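Local coordinates for protein DPSA (Streptomyces coelicolor, PDB 4CY9) that belongs to the Dps family of ferritin-like proteins and probably oxidises and stores iron in a twelve-subunit shell, with DNA binding also attributed to it, at residues A[7-10]-A[11-14]; A[32-35]-A[36-40]; A[51-54]-A[55-59]; A[81-85]-A[86-90]. One frame throughout, in Å; residues are numbered along the deposited sequence. Where two conformers were deposited one is given.

Contact 1 of 4, residues A[7-10]-A[11-14]; sequences YTVP and GIER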
ATOM      1  N   TYR A   7      30.075 -29.582  -7.786  1.00 17.05           N
ATOM      2  CA  TYR A   7      30.416 -28.644  -6.767  1.00 17.43           C
ATOM      3  C   TYR A   7      29.238 -28.739  -5.807  1.00 14.27           C
ATOM      4  O   TYR A   7      28.214 -29.227  -6.219  1.00 14.46           O
ATOM      5  CB  TYR A   7      30.470 -27.141  -7.390  1.00 18.92           C
ATOM      6  CG  TYR A   7      29.063 -26.646  -7.755  1.00 21.53           C
ATOM      7  CD1 TYR A   7      28.511 -26.921  -9.028  1.00 21.11           C
ATOM      8  CD2 TYR A   7      28.249 -25.868  -6.829  1.00 19.46           C
ATOM      9  CE1 TYR A   7      27.250 -26.510  -9.364  1.00 21.41           C
ATOM     10  CE2 TYR A   7      26.908 -25.526  -7.157  1.00 20.70           C
ATOM     11  CZ  TYR A   7      26.451 -25.795  -8.441  1.00 24.78           C
ATOM     12  OH  TYR A   7      25.150 -25.452  -8.785  1.00 22.89           O
ATOM     13  N   THR A   8      29.362 -28.224  -4.594  1.00 13.67           N
ATOM     14  CA  THR A   8      28.186 -28.131  -3.683  1.00 12.02           C
ATOM     15  C   THR A   8      28.437 -26.955  -2.753  1.00 12.44           C
ATOM     16  O   THR A   8      29.482 -26.257  -2.884  1.00 15.00           O
ATOM     17  CB  THR A   8      27.931 -29.514  -3.028  1.00 11.68           C
ATOM     18  OG1 THR A   8      26.673 -29.436  -2.356  1.00 12.36           O
ATOM     19  CG2 THR A   8      29.050 -29.824  -1.939  1.00 12.26           C
ATOM     20  N   VAL A   9      27.587 -26.794  -1.794  1.00 11.24           N
ATOM     21  CA  VAL A   9      27.653 -25.727  -0.875  0.50 11.22           C
ATOM     22  C   VAL A   9      28.983 -25.875  -0.049  1.00 12.79           C
ATOM     23  O   VAL A   9      29.369 -27.057   0.205  1.00 13.68           O
ATOM     24  CB  VAL A   9      26.455 -26.010  -0.029  0.50 10.97           C
ATOM     25  CG1 VAL A   9      26.569 -25.160   1.216  0.50 10.71           C
ATOM     26  CG2 VAL A   9      25.160 -25.654  -0.823  0.50 10.02           C
ATOM     27  N   PRO A  10      29.667 -24.786   0.268  1.00 12.24           N
ATOM     28  CA  PRO A  10      30.943 -24.942   1.051  1.00 13.47           C
ATOM     29  C   PRO A  10      30.680 -25.740   2.348  1.00 15.35           C
ATOM     30  O   PRO A  10      29.690 -25.523   3.080  1.00 16.24           O
ATOM     31  CB  PRO A  10      31.296 -23.491   1.384  1.00 13.38           C
ATOM     32  CG  PRO A  10      30.910 -22.738   0.102  1.00 14.12           C
ATOM     33  CD  PRO A  10      29.463 -23.363  -0.086  1.00 12.92           C
ATOM     34  N   GLY A  11      31.635 -26.641   2.619  1.00 16.72           N
ATOM     35  CA  GLY A  11      31.552 -27.307   3.950  1.00 17.58           C
ATOM     36  C   GLY A  11      30.872 -28.653   3.853  1.00 20.40           C
ATOM     37  O   GLY A  11      30.795 -29.363   4.918  1.00 20.79           O
ATOM     38  N   ILE A  12      30.262 -29.019   2.713  1.00 15.93           N
ATOM     39  CA  ILE A  12      29.524 -30.275   2.524  0.50 16.96           C
ATOM     40  C   ILE A  12      30.332 -31.089   1.537  1.00 15.36           C
ATOM     41  O   ILE A  12      30.771 -30.560   0.536  1.00 16.16           O
ATOM     42  CB  ILE A  12      28.104 -30.031   1.886  0.50 16.27           C
ATOM     43  CG1 ILE A  12      27.225 -29.193   2.827  0.50 17.69           C
ATOM     44  CG2 ILE A  12      27.419 -31.378   1.542  0.50 16.71           C
ATOM     45  CD1 ILE A  12      25.789 -29.037   2.348  0.50 16.22           C
ATOM     46  N   GLU A  13      30.526 -32.384   1.771  1.00 16.37           N
ATOM     47  CA  GLU A  13      31.221 -33.273   0.791  1.00 18.07           C
ATOM     48  C   GLU A  13      30.286 -33.594  -0.353  1.00 15.83           C
ATOM     49  O   GLU A  13      29.045 -33.722  -0.145  1.00 14.92           O
ATOM     50  CB  GLU A  13      31.668 -34.636   1.433  1.00 21.60           C
ATOM     51  CG  GLU A  13      32.753 -34.377   2.498  1.00 29.31           C
ATOM     52  CD  GLU A  13      34.055 -33.667   1.944  1.00 43.63           C
ATOM     53  OE1 GLU A  13      34.515 -33.947   0.799  1.00 39.05           O
ATOM     54  OE2 GLU A  13      34.626 -32.770   2.641  1.00 47.11           O
ATOM     55  N   ARG A  14      30.835 -33.693  -1.553  1.00 14.79           N
ATOM     56  CA  ARG A  14      29.964 -33.916  -2.756  1.00 14.70           C
ATOM     57  C   ARG A  14      29.145 -35.178  -2.696  1.00 16.61           C
ATOM     58  O   ARG A  14      27.966 -35.212  -3.055  1.00 12.98           O
ATOM     59  CB  ARG A  14      30.803 -33.818  -4.047  1.00 16.56           C
ATOM     60  CG  ARG A  14      31.228 -32.338  -4.173  1.00 17.15           C
ATOM     61  CD  ARG A  14      32.052 -32.014  -5.441  1.00 24.12           C
ATOM     62  NE  ARG A  14      33.158 -32.946  -5.535  1.00 31.68           N
ATOM     63  CZ  ARG A  14      33.258 -34.012  -6.372  1.00 41.88           C
ATOM     64  NH1 ARG A  14      32.337 -34.355  -7.265  1.00 29.82           N
ATOM     65  NH2 ARG A  14      34.358 -34.801  -6.318  1.00 44.26           N
TER
HETATM   66  O   HOH W   1      31.853 -27.852  -0.813  1.00 25.72           O

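Contact 2 of 4, residues A[32-35]-A[36-40]; sequences NDLH and LTLKH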
ATOM      1  N   ASN A  32       5.188 -30.562  -5.601  1.00  8.38           N
ATOM      2  CA  ASN A  32       4.529 -30.141  -6.848  1.00  8.52           C
ATOM      3  C   ASN A  32       3.262 -30.903  -7.038  1.00  9.91           C
ATOM      4  O   ASN A  32       2.232 -30.318  -7.421  1.00  9.69           O
ATOM      5  CB  ASN A  32       5.480 -30.435  -8.000  1.00  9.48           C
ATOM      6  CG  ASN A  32       6.585 -29.351  -8.122  1.00 12.40           C
ATOM      7  OD1 ASN A  32       6.450 -28.219  -7.635  1.00 13.65           O
ATOM      8  ND2 ASN A  32       7.714 -29.721  -8.847  1.00 11.51           N
ATOM      9  N   ASP A  33       3.276 -32.216  -6.718  1.00  8.74           N
ATOM     10  CA  ASP A  33       1.998 -32.960  -6.862  1.00  9.83           C
ATOM     11  C   ASP A  33       0.966 -32.392  -5.842  1.00  9.65           C
ATOM     12  O   ASP A  33      -0.215 -32.219  -6.191  1.00  9.51           O
ATOM     13  CB  ASP A  33       2.322 -34.427  -6.518  1.00 10.11           C
ATOM     14  CG  ASP A  33       1.217 -35.431  -6.959  1.00 14.85           C
ATOM     15  OD1 ASP A  33       0.019 -35.061  -7.128  1.00 14.94           O
ATOM     16  OD2 ASP A  33       1.659 -36.591  -7.189  1.00 16.93           O
ATOM     17  N   LEU A  34       1.410 -31.959  -4.649  1.00  8.64           N
ATOM     18  CA  LEU A  34       0.449 -31.456  -3.699  1.00  8.64           C
ATOM     19  C   LEU A  34      -0.167 -30.110  -4.189  1.00  8.24           C
ATOM     20  O   LEU A  34      -1.393 -29.976  -4.085  1.00  8.95           O
ATOM     21  CB  LEU A  34       1.201 -31.129  -2.352  1.00  7.99           C
ATOM     22  CG  LEU A  34       0.265 -30.517  -1.276  1.00  8.20           C
ATOM     23  CD1 LEU A  34      -0.914 -31.473  -0.892  1.00  9.17           C
ATOM     24  CD2 LEU A  34       1.143 -30.417   0.052  1.00  9.31           C
ATOM     25  N   HIS A  35       0.640 -29.152  -4.678  1.00  8.82           N
ATOM     26  CA  HIS A  35      -0.108 -27.937  -5.099  1.00  9.79           C
ATOM     27  C   HIS A  35      -0.982 -28.128  -6.372  1.00  9.59           C
ATOM     28  O   HIS A  35      -2.035 -27.527  -6.476  1.00  8.82           O
ATOM     29  CB  HIS A  35       0.784 -26.681  -5.254  1.00  8.67           C
ATOM     30  CG  HIS A  35       1.829 -26.727  -6.353  1.00 10.08           C
ATOM     31  ND1 HIS A  35       1.532 -26.384  -7.657  1.00 10.18           N
ATOM     32  CD2 HIS A  35       3.225 -26.804  -6.259  1.00 10.24           C
ATOM     33  CE1 HIS A  35       2.716 -26.392  -8.421  1.00 12.55           C
ATOM     34  NE2 HIS A  35       3.736 -26.659  -7.572  1.00 11.99           N
ATOM     35  N   LEU A  36      -0.584 -29.044  -7.268  1.00  8.66           N
ATOM     36  CA  LEU A  36      -1.498 -29.390  -8.408  1.00  9.24           C
ATOM     37  C   LEU A  36      -2.760 -30.011  -7.807  1.00  9.48           C
ATOM     38  O   LEU A  36      -3.890 -29.692  -8.267  1.00 10.22           O
ATOM     39  CB  LEU A  36      -0.828 -30.513  -9.309  1.00  8.72           C
ATOM     40  CG  LEU A  36       0.373 -29.881 -10.029  1.00 10.42           C
ATOM     41  CD1 LEU A  36       1.147 -31.058 -10.737  1.00 11.12           C
ATOM     42  CD2 LEU A  36      -0.041 -28.917 -11.200  1.00 11.53           C
ATOM     43  N   THR A  37      -2.624 -30.872  -6.821  1.00  8.64           N
ATOM     44  CA  THR A  37      -3.772 -31.576  -6.275  1.00  8.16           C
ATOM     45  C   THR A  37      -4.632 -30.591  -5.454  1.00  8.83           C
ATOM     46  O   THR A  37      -5.882 -30.686  -5.493  1.00  8.45           O
ATOM     47  CB  THR A  37      -3.293 -32.723  -5.337  1.00 11.12           C
ATOM     48  OG1 THR A  37      -2.612 -33.685  -6.200  1.00 12.58           O
ATOM     49  CG2 THR A  37      -4.460 -33.423  -4.601  1.00 14.35           C
ATOM     50  N   LEU A  38      -4.015 -29.641  -4.745  1.00  8.32           N
ATOM     51  CA  LEU A  38      -4.873 -28.649  -4.006  1.00  7.93           C
ATOM     52  C   LEU A  38      -5.678 -27.818  -5.025  1.00  8.23           C
ATOM     53  O   LEU A  38      -6.842 -27.529  -4.715  1.00  9.41           O
ATOM     54  CB  LEU A  38      -3.934 -27.665  -3.235  1.00  8.70           C
ATOM     55  CG  LEU A  38      -3.303 -28.408  -1.981  1.00  9.64           C
ATOM     56  CD1 LEU A  38      -2.161 -27.456  -1.490  1.00  9.29           C
ATOM     57  CD2 LEU A  38      -4.357 -28.537  -0.856  1.00  9.91           C
ATOM     58  N   LYS A  39      -5.088 -27.438  -6.163  1.00  8.65           N
ATOM     59  CA  LYS A  39      -5.891 -26.654  -7.116  1.00  9.17           C
ATOM     60  C   LYS A  39      -6.990 -27.551  -7.654  1.00  9.94           C
ATOM     61  O   LYS A  39      -8.125 -27.094  -7.840  1.00 10.03           O
ATOM     62  CB  LYS A  39      -5.054 -26.170  -8.286  1.00 10.32           C
ATOM     63  CG  LYS A  39      -4.260 -24.819  -8.009  1.00 12.62           C
ATOM     64  CD  LYS A  39      -5.423 -23.745  -7.831  1.00 16.44           C
ATOM     65  CE  LYS A  39      -4.921 -22.349  -7.953  1.00 26.78           C
ATOM     66  NZ  LYS A  39      -6.129 -21.442  -7.790  1.00 19.87           N
ATOM     67  N   HIS A  40      -6.680 -28.801  -7.943  1.00  9.62           N
ATOM     68  CA  HIS A  40      -7.770 -29.733  -8.377  1.00  9.61           C
ATOM     69  C   HIS A  40      -8.920 -29.796  -7.397  1.00 10.27           C
ATOM     70  O   HIS A  40     -10.102 -29.786  -7.813  1.00  9.82           O
ATOM     71  CB  HIS A  40      -7.091 -31.141  -8.584  1.00  9.27           C
ATOM     72  CG  HIS A  40      -8.065 -32.224  -8.931  1.00 10.43           C
ATOM     73  ND1 HIS A  40      -8.404 -32.531 -10.234  1.00 11.51           N
ATOM     74  CD2 HIS A  40      -8.840 -33.048  -8.104  1.00 11.21           C
ATOM     75  CE1 HIS A  40      -9.320 -33.532 -10.222  1.00 11.46           C
ATOM     76  NE2 HIS A  40      -9.601 -33.848  -8.933  1.00 11.62           N
TER

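Contact 3 of 4, residues A[51-54]-A[55-59]; sequences IAVH and EMIDP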
ATOM      1  N   ILE A  51     -17.926 -22.558  -0.700  1.00 15.58           N
ATOM      2  CA  ILE A  51     -17.102 -21.319  -0.823  1.00 15.56           C
ATOM      3  C   ILE A  51     -16.066 -21.361   0.295  1.00 17.87           C
ATOM      4  O   ILE A  51     -14.884 -20.930   0.161  1.00 16.84           O
ATOM      5  CB  ILE A  51     -18.020 -20.017  -0.996  1.00 13.32           C
ATOM      6  CG1 ILE A  51     -17.133 -18.763  -1.335  1.00 14.70           C
ATOM      7  CG2 ILE A  51     -18.711 -19.724   0.371  1.00 16.06           C
ATOM      8  CD1 ILE A  51     -16.591 -18.971  -2.770  1.00 17.60           C
ATOM      9  N   ALA A  52     -16.460 -21.861   1.483  1.00 16.59           N
ATOM     10  CA  ALA A  52     -15.503 -21.875   2.559  1.00 19.74           C
ATOM     11  C   ALA A  52     -14.280 -22.735   2.282  1.00 20.25           C
ATOM     12  O   ALA A  52     -13.136 -22.313   2.558  1.00 19.42           O
ATOM     13  CB  ALA A  52     -16.184 -22.364   3.885  1.00 20.73           C
ATOM     14  N   VAL A  53     -14.495 -23.947   1.780  1.00 16.12           N
ATOM     15  CA  VAL A  53     -13.399 -24.800   1.475  1.00 13.45           C
ATOM     16  C   VAL A  53     -12.538 -24.257   0.289  1.00 14.02           C
ATOM     17  O   VAL A  53     -11.337 -24.338   0.264  1.00 14.58           O
ATOM     18  CB  VAL A  53     -13.927 -26.266   1.289  1.00 16.76           C
ATOM     19  CG1 VAL A  53     -12.854 -27.158   0.771  1.00 19.02           C
ATOM     20  CG2 VAL A  53     -14.542 -26.706   2.654  1.00 20.19           C
ATOM     21  N   HIS A  54     -13.292 -23.795  -0.727  1.00 14.99           N
ATOM     22  CA  HIS A  54     -12.669 -23.313  -1.968  1.00 18.59           C
ATOM     23  C   HIS A  54     -11.766 -22.216  -1.567  1.00 16.38           C
ATOM     24  O   HIS A  54     -10.596 -22.219  -1.993  1.00 19.22           O
ATOM     25  CB  HIS A  54     -13.819 -22.813  -2.877  1.00 16.72           C
ATOM     26  CG  HIS A  54     -13.411 -22.111  -4.083  1.00 18.46           C
ATOM     27  ND1 HIS A  54     -13.180 -22.820  -5.311  1.00 19.86           N
ATOM     28  CD2 HIS A  54     -13.342 -20.770  -4.345  1.00 15.29           C
ATOM     29  CE1 HIS A  54     -12.827 -21.838  -6.270  1.00 18.92           C
ATOM     30  NE2 HIS A  54     -12.925 -20.603  -5.701  1.00 23.42           N
ATOM     31  N   GLU A  55     -12.257 -21.273  -0.752  1.00 18.47           N
ATOM     32  CA  GLU A  55     -11.379 -20.127  -0.347  1.00 19.04           C
ATOM     33  C   GLU A  55     -10.294 -20.628   0.573  1.00 20.36           C
ATOM     34  O   GLU A  55      -9.124 -20.063   0.464  1.00 18.71           O
ATOM     35  CB  GLU A  55     -12.127 -18.931   0.312  1.00 22.20           C
ATOM     36  CG  GLU A  55     -13.311 -18.550  -0.574  1.00 27.79           C
ATOM     37  CD  GLU A  55     -13.159 -17.477  -1.518  1.00 44.37           C
ATOM     38  OE1 GLU A  55     -12.485 -17.733  -2.526  1.00 51.37           O
ATOM     39  OE2 GLU A  55     -13.902 -16.477  -1.320  1.00 45.16           O
ATOM     40  N   MET A  56     -10.592 -21.552   1.457  1.00 17.03           N
ATOM     41  CA  MET A  56      -9.499 -21.946   2.447  1.00 11.59           C
ATOM     42  C   MET A  56      -8.180 -22.620   1.791  1.00 15.89           C
ATOM     43  O   MET A  56      -7.018 -22.538   2.273  1.00 14.93           O
ATOM     44  CB  MET A  56     -10.006 -22.971   3.350  1.00 14.68           C
ATOM     45  CG  MET A  56      -8.983 -23.615   4.309  1.00 17.20           C
ATOM     46  SD  MET A  56      -9.780 -24.863   5.472  1.00 20.28           S
ATOM     47  CE  MET A  56      -9.575 -26.523   4.679  1.00 22.35           C
ATOM     48  N   ILE A  57      -8.403 -23.303   0.683  1.00 15.75           N
ATOM     49  CA  ILE A  57      -7.252 -23.970  -0.018  1.00 14.98           C
ATOM     50  C   ILE A  57      -6.356 -22.927  -0.646  1.00 14.70           C
ATOM     51  O   ILE A  57      -5.154 -23.136  -0.830  1.00 12.74           O
ATOM     52  CB  ILE A  57      -7.886 -24.939  -1.097  1.00 14.38           C
ATOM     53  CG1 ILE A  57      -8.457 -26.091  -0.356  1.00 16.99           C
ATOM     54  CG2 ILE A  57      -6.807 -25.284  -2.186  1.00 13.94           C
ATOM     55  CD1 ILE A  57      -9.261 -27.034  -1.314  1.00 21.56           C
ATOM     56  N   ASP A  58      -6.931 -21.775  -1.074  1.00 14.28           N
ATOM     57  CA  ASP A  58      -6.066 -20.906  -1.942  1.00 18.59           C
ATOM     58  C   ASP A  58      -4.754 -20.397  -1.219  1.00 14.60           C
ATOM     59  O   ASP A  58      -3.703 -20.428  -1.906  1.00 17.77           O
ATOM     60  CB  ASP A  58      -6.978 -19.863  -2.720  1.00 28.61           C
ATOM     61  CG  ASP A  58      -7.028 -20.183  -4.318  1.00 31.78           C
ATOM     62  OD1 ASP A  58      -6.342 -21.244  -5.052  1.00 26.13           O
ATOM     63  OD2 ASP A  58      -7.691 -19.304  -4.885  1.00 47.13           O
ATOM     64  N   PRO A  59      -4.765 -19.987   0.032  1.00 16.59           N
ATOM     65  CA  PRO A  59      -3.486 -19.592   0.549  1.00 16.82           C
ATOM     66  C   PRO A  59      -2.517 -20.797   0.754  1.00 16.36           C
ATOM     67  O   PRO A  59      -1.302 -20.581   0.750  1.00 16.32           O
ATOM     68  CB  PRO A  59      -3.766 -18.999   1.898  1.00 21.08           C
ATOM     69  CG  PRO A  59      -5.150 -19.470   2.311  1.00 23.87           C
ATOM     70  CD  PRO A  59      -5.876 -19.528   0.984  1.00 18.15           C
TER

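Contact 4 of 4, residues A[81-85]-A[86-90]; sequences VAQGT and PGALV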
ATOM      1  N   VAL A  81      20.000 -30.957 -10.141  1.00  9.70           N
ATOM      2  CA  VAL A  81      19.016 -30.483 -11.122  1.00 11.53           C
ATOM      3  C   VAL A  81      17.644 -30.629 -10.432  1.00 13.15           C
ATOM      4  O   VAL A  81      17.272 -31.706 -10.028  1.00 15.35           O
ATOM      5  CB  VAL A  81      19.110 -31.326 -12.415  1.00 15.42           C
ATOM      6  CG1 VAL A  81      17.928 -30.903 -13.318  1.00 15.87           C
ATOM      7  CG2 VAL A  81      20.509 -31.119 -13.056  1.00 16.10           C
ATOM      8  N   ALA A  82      16.907 -29.540 -10.266  1.00 10.40           N
ATOM      9  CA  ALA A  82      15.554 -29.662  -9.687  1.00 11.69           C
ATOM     10  C   ALA A  82      14.600 -30.038 -10.797  1.00 16.85           C
ATOM     11  O   ALA A  82      14.033 -29.082 -11.419  1.00 19.94           O
ATOM     12  CB  ALA A  82      15.195 -28.265  -9.172  1.00 12.83           C
ATOM     13  N   GLN A  83      14.136 -31.274 -10.812  1.00 12.63           N
ATOM     14  CA  GLN A  83      13.314 -31.740 -11.949  1.00 11.88           C
ATOM     15  C   GLN A  83      11.841 -31.362 -11.688  1.00 13.01           C
ATOM     16  O   GLN A  83      11.235 -31.787 -10.688  1.00 13.78           O
ATOM     17  CB  GLN A  83      13.421 -33.292 -11.951  1.00 15.88           C
ATOM     18  CG  GLN A  83      12.761 -33.758 -13.276  1.00 19.99           C
ATOM     19  CD  GLN A  83      13.432 -33.240 -14.537  1.00 23.45           C
ATOM     20  OE1 GLN A  83      14.675 -33.091 -14.620  1.00 18.67           O
ATOM     21  NE2 GLN A  83      12.587 -32.901 -15.556  1.00 20.63           N
ATOM     22  N   GLY A  84      11.290 -30.501 -12.558  1.00 11.67           N
ATOM     23  CA  GLY A  84       9.958 -29.929 -12.288  1.00 10.22           C
ATOM     24  C   GLY A  84       8.905 -30.372 -13.321  1.00 11.70           C
ATOM     25  O   GLY A  84       7.754 -29.931 -13.177  1.00 11.48           O
ATOM     26  N   THR A  85       9.281 -31.221 -14.273  1.00 11.48           N
ATOM     27  CA  THR A  85       8.294 -31.558 -15.407  1.00 11.41           C
ATOM     28  C   THR A  85       7.361 -32.682 -14.901  1.00 12.85           C
ATOM     29  O   THR A  85       7.683 -33.474 -14.046  1.00 12.35           O
ATOM     30  CB  THR A  85       9.021 -31.981 -16.699  1.00 13.77           C
ATOM     31  OG1 THR A  85       9.788 -33.147 -16.375  1.00 12.29           O
ATOM     32  CG2 THR A  85       9.937 -30.824 -17.154  1.00 12.95           C
ATOM     33  N   PRO A  86       6.126 -32.729 -15.400  1.00 12.55           N
ATOM     34  CA  PRO A  86       5.169 -33.661 -14.835  1.00 12.50           C
ATOM     35  C   PRO A  86       5.453 -35.127 -15.257  1.00 11.20           C
ATOM     36  O   PRO A  86       5.103 -36.015 -14.503  1.00 12.63           O
ATOM     37  CB  PRO A  86       3.794 -33.188 -15.455  1.00 12.13           C
ATOM     38  CG  PRO A  86       4.174 -32.390 -16.737  1.00 13.80           C
ATOM     39  CD  PRO A  86       5.506 -31.692 -16.303  1.00 11.91           C
ATOM     40  N   GLY A  87       6.078 -35.328 -16.409  1.00 14.81           N
ATOM     41  CA  GLY A  87       6.395 -36.777 -16.796  1.00 14.75           C
ATOM     42  C   GLY A  87       7.455 -37.347 -15.785  1.00 13.48           C
ATOM     43  O   GLY A  87       7.280 -38.480 -15.330  1.00 15.39           O
ATOM     44  N   ALA A  88       8.409 -36.545 -15.400  1.00 13.74           N
ATOM     45  CA  ALA A  88       9.355 -37.009 -14.396  1.00 14.13           C
ATOM     46  C   ALA A  88       8.733 -37.232 -13.070  1.00 14.05           C
ATOM     47  O   ALA A  88       9.044 -38.164 -12.349  1.00 14.33           O
ATOM     48  CB  ALA A  88      10.516 -35.977 -14.273  1.00 15.53           C
ATOM     49  N   LEU A  89       7.870 -36.274 -12.660  1.00 12.21           N
ATOM     50  CA  LEU A  89       7.147 -36.440 -11.403  1.00 12.03           C
ATOM     51  C   LEU A  89       6.361 -37.750 -11.404  1.00 12.36           C
ATOM     52  O   LEU A  89       6.437 -38.541 -10.434  1.00 12.97           O
ATOM     53  CB  LEU A  89       6.184 -35.211 -11.301  1.00 13.00           C
ATOM     54  CG  LEU A  89       5.476 -35.032  -9.937  1.00 13.77           C
ATOM     55  CD1 LEU A  89       4.758 -33.620  -9.948  1.00 15.93           C
ATOM     56  CD2 LEU A  89       4.391 -36.047  -9.739  1.00 17.11           C
ATOM     57  N   VAL A  90       5.597 -37.999 -12.477  1.00 11.33           N
ATOM     58  CA  VAL A  90       4.801 -39.234 -12.449  1.00 12.78           C
ATOM     59  C   VAL A  90       5.697 -40.539 -12.534  1.00 13.08           C
ATOM     60  O   VAL A  90       5.316 -41.524 -11.888  1.00 17.37           O
ATOM     61  CB  VAL A  90       3.836 -39.161 -13.684  1.00 14.32           C
ATOM     62  CG1 VAL A  90       3.114 -40.527 -13.898  1.00 17.74           C
ATOM     63  CG2 VAL A  90       2.723 -38.083 -13.386  1.00 14.17           C
TER

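Contact 1 of 4, residues A[7-10]-A[11-14]
Val9 and Ile12 are the ends of a type II beta turn, which reverses the chain just before helix 14-44. Gly11 is the third residue of the turn. Its phi of 97° suits glycine, because a CB here would run into Pro10 O. Next, Ile12 N bonds weakly to Val9 O at 3.3 Å and closes the turn. A water bridges the same two residues by donating to Val9 O and to Ile12 O. In one of its two conformers Ile12 has CG1 anti to its carbonyl carbon (chi1 -63°), and CD1 comes to 3.9 Å from Val9 CB. Ile12 O lies close to the methyl of Thr8, with CG2 3.1 Å away. Thr8 OG1 points elsewhere and bonds to Leu78 O. Thr8 O accepts a hydrogen bond from Arg156 of a neighbouring subunit, and Pro10 packs on Gln152 of the same subunit. Glu13 is the N-cap residue of the helix. Arg14 begins the helix. Its guanidinium bonds through NH1 to Pro5 O. Its aliphatic part runs past Tyr7 and Thr8, with Arg14 CG 4.0 Å from Thr8 CG2 and Arg14 CD 3.9 Å from Tyr7 N.

Contact 2 of 4, residues A[32-35]-A[36-40]
Leu36 lies against the backbone of the turn before it. Its CG is anti to its own carbonyl carbon (chi1 -69°), and Leu36 CG comes to 3.2 Å from Asn32 O. That oxygen of Asn32 also accepts the Leu36 N-H, at 3.1 Å and nearly straight. One residue therefore meets Asn32 O with both its amide and its side chain.

His35 approaches the same oxygen from another direction. Its CG sits between the backbone N and the carbonyl carbon (chi1 65°), and this turns the imidazole back over the preceding turn. Asn32 O lies 3.7 Å above the His35 ring plane, over the ring centre. The ring is also tied at its end. His35 NE2 donates to Asn32 OD1 at 3.1 Å, with the acceptor tilted 24° out of the ring plane. This bond limits rotation of both side chains.

All of this is on helix 14-44 of the ferritin-like four-helix bundle. The spacing is that of an alpha helix, i to i+4. Leu38 repeats the pattern of Leu36 farther along: its N bonds to Leu34 O, and the two side chains pass at a slant, Leu38 CD1 3.9 Å from Leu34 CG. These two leucines face the bundle interior, where Tyr116 touches both. On another side, Thr37 OG1 donates to Asp33 O at 2.8 Å, from above the carbonyl plane. Thr37 N uses that oxygen too, so Asp33 O is gripped twice. The Asp33 carboxylate turns its OD2 to Arg93 and Trp95.

Contact 3 of 4, residues A[51-54]-A[55-59]
Ile51 and Glu55 lie side by side, one helical turn apart, and point the same way. Ile51 CG1 is 3.9 Å from Glu55 CG, and Ile51 CD1 is equally far from Glu55 CD. The methylene stem of the glutamate thus runs along the isoleucine. Glu55 CG is anti to the carbonyl carbon (chi1 -50°), and this presses it to 2.9 Å from Ile51 O, a tight approach. The chain then bends at chi2. Glu55 is exposed, and its carboxylate stands near His54. With Ile51 cut back to an alanine, CG1 and CD1 are gone, and the stem of Glu55 would probably lose its apolar support, leaving the carboxylate freer to swing.

His54 crosses Glu55 at a slant. Ring and carboxylate planes are 31° apart, and Glu55 OE1 is 3.6 Å from His54 CD2. The polar ends do not meet: His54 NE2 stays 4.3 Å from Glu55 OE1. The histidine is held instead from outside, by a bond from ND1 to His42 O and by stacking on the rings of His42 and Phe50.

On the side facing the bundle, Val53 and Ile57 pass at an angle, Val53 CG1 4.2 Å from Ile57 CD1. Backbone bonds of the i to i+4 kind run beneath, such as Glu55 N to Ile51 O at 2.8 Å. The helix is kinked at Pro59, which has no N-H to offer. In the four-helix bundle this turn of helix 50-77 sets Ile57 on helix 14-44, Val53 on helix 105-133 and Met56 on helix 135-158.

Contact 4 of 4, residues A[81-85]-A[86-90]
The amide of Gln83 has Thr85 OG1 in its plane, only 6° out of it. Gln83 NE2 donates to Thr85 OG1 at 2.9 Å. The methyl of Ala88 comes from one side of the amide plane and is displaced past its margin, with Ala88 CB 3.9 Å from Gln83 NE2. The closer touch is to the stem, where Gln83 CG is 3.3 Å from Ala88 CB. The bend at chi2 (61°) folds the amide back toward Thr85, so the glutamine reaches both the N-cap residue and the first turn of helix 86-92.

Thr85 is that N-cap. Thr85 OG1 sits between the backbone N and the carbonyl carbon (chi1 60°) and lies 3.6 Å from Ala88 CB. Its carbonyl starts the helical bonding: Leu89 N donates to Thr85 O at 3.1 Å. Pro86 follows as the first helical residue, where the lack of an N-H costs no helix bond. A leucine in place of Gln83 has no N-H to give, and Thr85 OG1 would probably keep its bond to Asp97 of a neighbouring subunit but lose this second partner.

That neighbour, the third subunit, is another copy of the protein and completes the cap. Its Asp97 bonds to Thr85 OG1 and Gly87 N, and weakly to Ala88 N. Gly84 N meets His40 of the same subunit. The start of a helix gathers backbone N-H groups with a partial positive charge. A carboxylate there would be favoured in its ionised form, so this short helix is likely to be tied to the subunit interface by charge as well as by hydrogen bonds.

The four contacts follow one another along the chain, and none nests in or crosses another. Each joins neighbouring pieces of chain, so no long loop is closed. Contact 1 turns the N-terminal segment into helix 14-44. Contact 2 lies farther along that helix, about 32 Å away between centres and across the middle of the chain. Contact 3 is near the start of helix 50-77. It touches contact 2 through the salt bridge between Lys39 NZ and Asp58 OD1, 2.8 Å long. Contact 4 opens helix 86-92 and returns to helix 14-44, where Leu89 packs on Asn32 and Asp33. Contacts 2 and 4 meet the third subunit through several residues, and contact 3 reaches it at His54.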